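Local coordinates for protein poly(ADP-ribose) glycohydrolase (Thermomonospora curvata, PDB 3SIG) that binds ADP-ribose in a pocket of its macrodomain-like catalytic fold and, as a poly(ADP-ribose) glycohydrolase, hydrolyses ribose-ribose bonds of poly(ADP-ribose), at residues Glu47-Leu52 / Ala200-Ala205. Residues are numbered along the deposited sequence; the frame is centred on the assembly and turned at random.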
ATOM      1  N   GLU A  47       9.114  -2.992 -17.172  1.00 15.33           N
ATOM      2  CA  GLU A  47       8.887  -3.795 -18.358  1.00 18.15           C
ATOM      3  C   GLU A  47       8.420  -5.211 -18.040  1.00 16.50           C
ATOM      4  O   GLU A  47       7.719  -5.824 -18.831  1.00 17.35           O
ATOM      5  CB  GLU A  47      10.148  -3.812 -19.233  1.00 18.11           C
ATOM      6  CG  GLU A  47      11.278  -4.629 -18.700  1.00 18.54           C
ATOM      7  CD  GLU A  47      12.158  -3.883 -17.711  1.00 16.93           C
ATOM      8  OE1 GLU A  47      11.807  -2.744 -17.336  1.00 19.64           O
ATOM      9  OE2 GLU A  47      13.236  -4.414 -17.371  1.00 19.03           O
ATOM     10  N   LYS A  48       8.739  -5.711 -16.848  1.00 16.52           N
ATOM     11  CA  LYS A  48       8.231  -7.005 -16.452  1.00 15.06           C
ATOM     12  C   LYS A  48       6.724  -6.915 -16.164  1.00 14.99           C
ATOM     13  O   LYS A  48       5.939  -7.785 -16.545  1.00 15.09           O
ATOM     14  CB  LYS A  48       8.974  -7.493 -15.212  1.00 18.01           C
ATOM     15  CG  LYS A  48       8.513  -8.830 -14.686  1.00 23.26           C
ATOM     16  CD  LYS A  48       8.543  -9.950 -15.726  1.00 37.50           C
ATOM     17  CE  LYS A  48       8.050 -11.281 -15.124  1.00 45.12           C
ATOM     18  NZ  LYS A  48       8.043 -12.409 -16.121  1.00 48.97           N
ATOM     19  N   LEU A  49       6.312  -5.822 -15.520  1.00 14.60           N
ATOM     20  CA  LEU A  49       4.896  -5.577 -15.280  1.00 12.92           C
ATOM     21  C   LEU A  49       4.138  -5.384 -16.613  1.00 11.78           C
ATOM     22  O   LEU A  49       3.005  -5.827 -16.773  1.00 14.19           O
ATOM     23  CB  LEU A  49       4.735  -4.342 -14.370  1.00 13.99           C
ATOM     24  CG  LEU A  49       5.336  -4.508 -12.980  1.00 10.78           C
ATOM     25  CD1 LEU A  49       5.665  -3.169 -12.414  1.00 12.20           C
ATOM     26  CD2 LEU A  49       4.413  -5.331 -12.108  1.00 15.10           C
ATOM     27  N   ALA A  50       4.784  -4.719 -17.571  1.00 14.80           N
ATOM     28  CA  ALA A  50       4.192  -4.556 -18.897  1.00 13.92           C
ATOM     29  C   ALA A  50       3.960  -5.918 -19.551  1.00 15.07           C
ATOM     30  O   ALA A  50       2.939  -6.138 -20.192  1.00 15.98           O
ATOM     31  CB  ALA A  50       5.075  -3.659 -19.785  1.00 15.34           C
ATOM     32  N   VAL A  51       4.901  -6.845 -19.375  1.00 16.27           N
ATOM     33  CA  VAL A  51       4.683  -8.195 -19.864  1.00 19.20           C
ATOM     34  C   VAL A  51       3.473  -8.867 -19.211  1.00 19.39           C
ATOM     35  O   VAL A  51       2.678  -9.481 -19.920  1.00 19.99           O
ATOM     36  CB  VAL A  51       5.953  -9.048 -19.713  1.00 20.72           C
ATOM     37  CG1 VAL A  51       5.649 -10.521 -19.933  1.00 24.16           C
ATOM     38  CG2 VAL A  51       6.998  -8.562 -20.713  1.00 19.23           C
ATOM     39  N   LEU A  52       3.289  -8.681 -17.897  1.00 20.86           N
ATOM     40  CA  LEU A  52       2.098  -9.223 -17.220  1.00 24.51           C
ATOM     41  C   LEU A  52       0.796  -8.691 -17.842  1.00 23.79           C
ATOM     42  O   LEU A  52      -0.192  -9.421 -18.034  1.00 24.15           O
ATOM     43  CB  LEU A  52       2.125  -8.902 -15.724  1.00 20.76           C
ATOM     44  CG  LEU A  52       3.305  -9.453 -14.925  1.00 24.19           C
ATOM     45  CD1 LEU A  52       3.240  -9.037 -13.446  1.00 23.28           C
ATOM     46  CD2 LEU A  52       3.403 -10.984 -15.036  1.00 27.11           C
ATOM     47  N   ALA A 200      -1.224   2.137 -12.176  1.00  7.59           N
ATOM     48  CA  ALA A 200      -2.293   1.383 -11.529  1.00  6.57           C
ATOM     49  C   ALA A 200      -2.598   0.071 -12.250  1.00  7.30           C
ATOM     50  O   ALA A 200      -2.844  -0.956 -11.597  1.00  8.35           O
ATOM     51  CB  ALA A 200      -3.563   2.224 -11.433  1.00  8.30           C
ATOM     52  N   ALA A 201      -2.517   0.063 -13.564  1.00  7.73           N
ATOM     53  CA  ALA A 201      -2.743  -1.172 -14.275  1.00  7.56           C
ATOM     54  C   ALA A 201      -1.692  -2.209 -13.883  1.00  8.45           C
ATOM     55  O   ALA A 201      -1.984  -3.408 -13.762  1.00  8.77           O
ATOM     56  CB  ALA A 201      -2.710  -0.950 -15.752  1.00  9.01           C
ATOM     57  N   LYS A 202      -0.450  -1.758 -13.722  1.00  8.34           N
ATOM     58  CA  LYS A 202       0.642  -2.643 -13.330  1.00  8.27           C
ATOM     59  C   LYS A 202       0.511  -3.148 -11.894  1.00  9.25           C
ATOM     60  O   LYS A 202       0.827  -4.311 -11.591  1.00  9.29           O
ATOM     61  CB  LYS A 202       1.997  -1.942 -13.606  1.00 10.29           C
ATOM     62  CG  LYS A 202       2.270  -1.794 -15.054  1.00 10.23           C
ATOM     63  CD  LYS A 202       3.534  -1.003 -15.356  1.00 12.32           C
ATOM     64  CE  LYS A 202       3.834  -1.019 -16.845  1.00 14.58           C
ATOM     65  NZ  LYS A 202       5.091  -0.290 -17.163  1.00 17.97           N
ATOM     66  N   VAL A 203       0.042  -2.298 -10.997  1.00  7.44           N
ATOM     67  CA  VAL A 203      -0.264  -2.741  -9.645  1.00  7.68           C
ATOM     68  C   VAL A 203      -1.307  -3.873  -9.670  1.00  8.05           C
ATOM     69  O   VAL A 203      -1.133  -4.914  -8.994  1.00  8.41           O
ATOM     70  CB  VAL A 203      -0.827  -1.551  -8.815  1.00  8.10           C
ATOM     71  CG1 VAL A 203      -1.432  -2.036  -7.511  1.00  9.70           C
ATOM     72  CG2 VAL A 203       0.275  -0.529  -8.535  1.00  9.47           C
ATOM     73  N   LEU A 204      -2.392  -3.679 -10.416  1.00  8.15           N
ATOM     74  CA  LEU A 204      -3.431  -4.691 -10.507  1.00  6.90           C
ATOM     75  C   LEU A 204      -2.902  -5.946 -11.175  1.00  8.12           C
ATOM     76  O   LEU A 204      -3.250  -7.072 -10.769  1.00  9.38           O
ATOM     77  CB  LEU A 204      -4.651  -4.154 -11.251  1.00  9.10           C
ATOM     78  CG  LEU A 204      -5.423  -3.014 -10.601  1.00 11.64           C
ATOM     79  CD1 LEU A 204      -6.630  -2.629 -11.446  1.00 11.50           C
ATOM     80  CD2 LEU A 204      -5.834  -3.360  -9.274  1.00 13.02           C
ATOM     81  N   ALA A 205      -2.066  -5.795 -12.191  1.00  8.56           N
ATOM     82  CA  ALA A 205      -1.504  -6.968 -12.844  1.00  9.92           C
ATOM     83  C   ALA A 205      -0.649  -7.759 -11.871  1.00  8.94           C
ATOM     84  O   ALA A 205      -0.693  -9.002 -11.909  1.00 11.28           O
ATOM     85  CB  ALA A 205      -0.693  -6.575 -14.077  1.00 10.42           C
TER
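The flat groups between L49, A50 and K202 are backbone peptides; no ring takes part. Over one face of the peptide that joins L49 to A50 lies the aliphatic end of K202, its CE 3.9 Å from A50 N and almost straight above the plane. In the other direction L49 CD2 comes to 3.8 Å from K202 O, tilted well out of the plane of that peptide. Between these two contacts the side chains of L49 and K202 pass at a slant, stem against stem: L49 CB packs on K202 CG at 3.6 Å, while CD1 leans on K202 CB.

What carries the lysine so far is its shape. CG is anti to the carbonyl carbon (chi1 -69°) and the chain is fully extended beyond it, so the methylenes run past L49 and graze A50 CB. The ammonium then lies at the start of the facing helix, where K202 NZ hydrogen-bonds to P46 O and forms a salt bridge with D145. The lysine is thus greasy along its length and polar at its tip, and the two anchors fix where that tip sits.

One turn further along each helix the packing becomes purely apolar, with L52 CB 4.0 Å from A205 CB. L53 adds to this seam, touching A201, K202 and A205. Here the axes of the segments 47-52 and 200-205 approach to 8.9 Å and cross at 70°.

This is helix-on-helix packing in the macrodomain fold: helix 46-54, which follows edge strand 42-44, rests across helix 189-209, the main helix of the beta-alpha-beta crossover from strand 163-175 to strand 214-217.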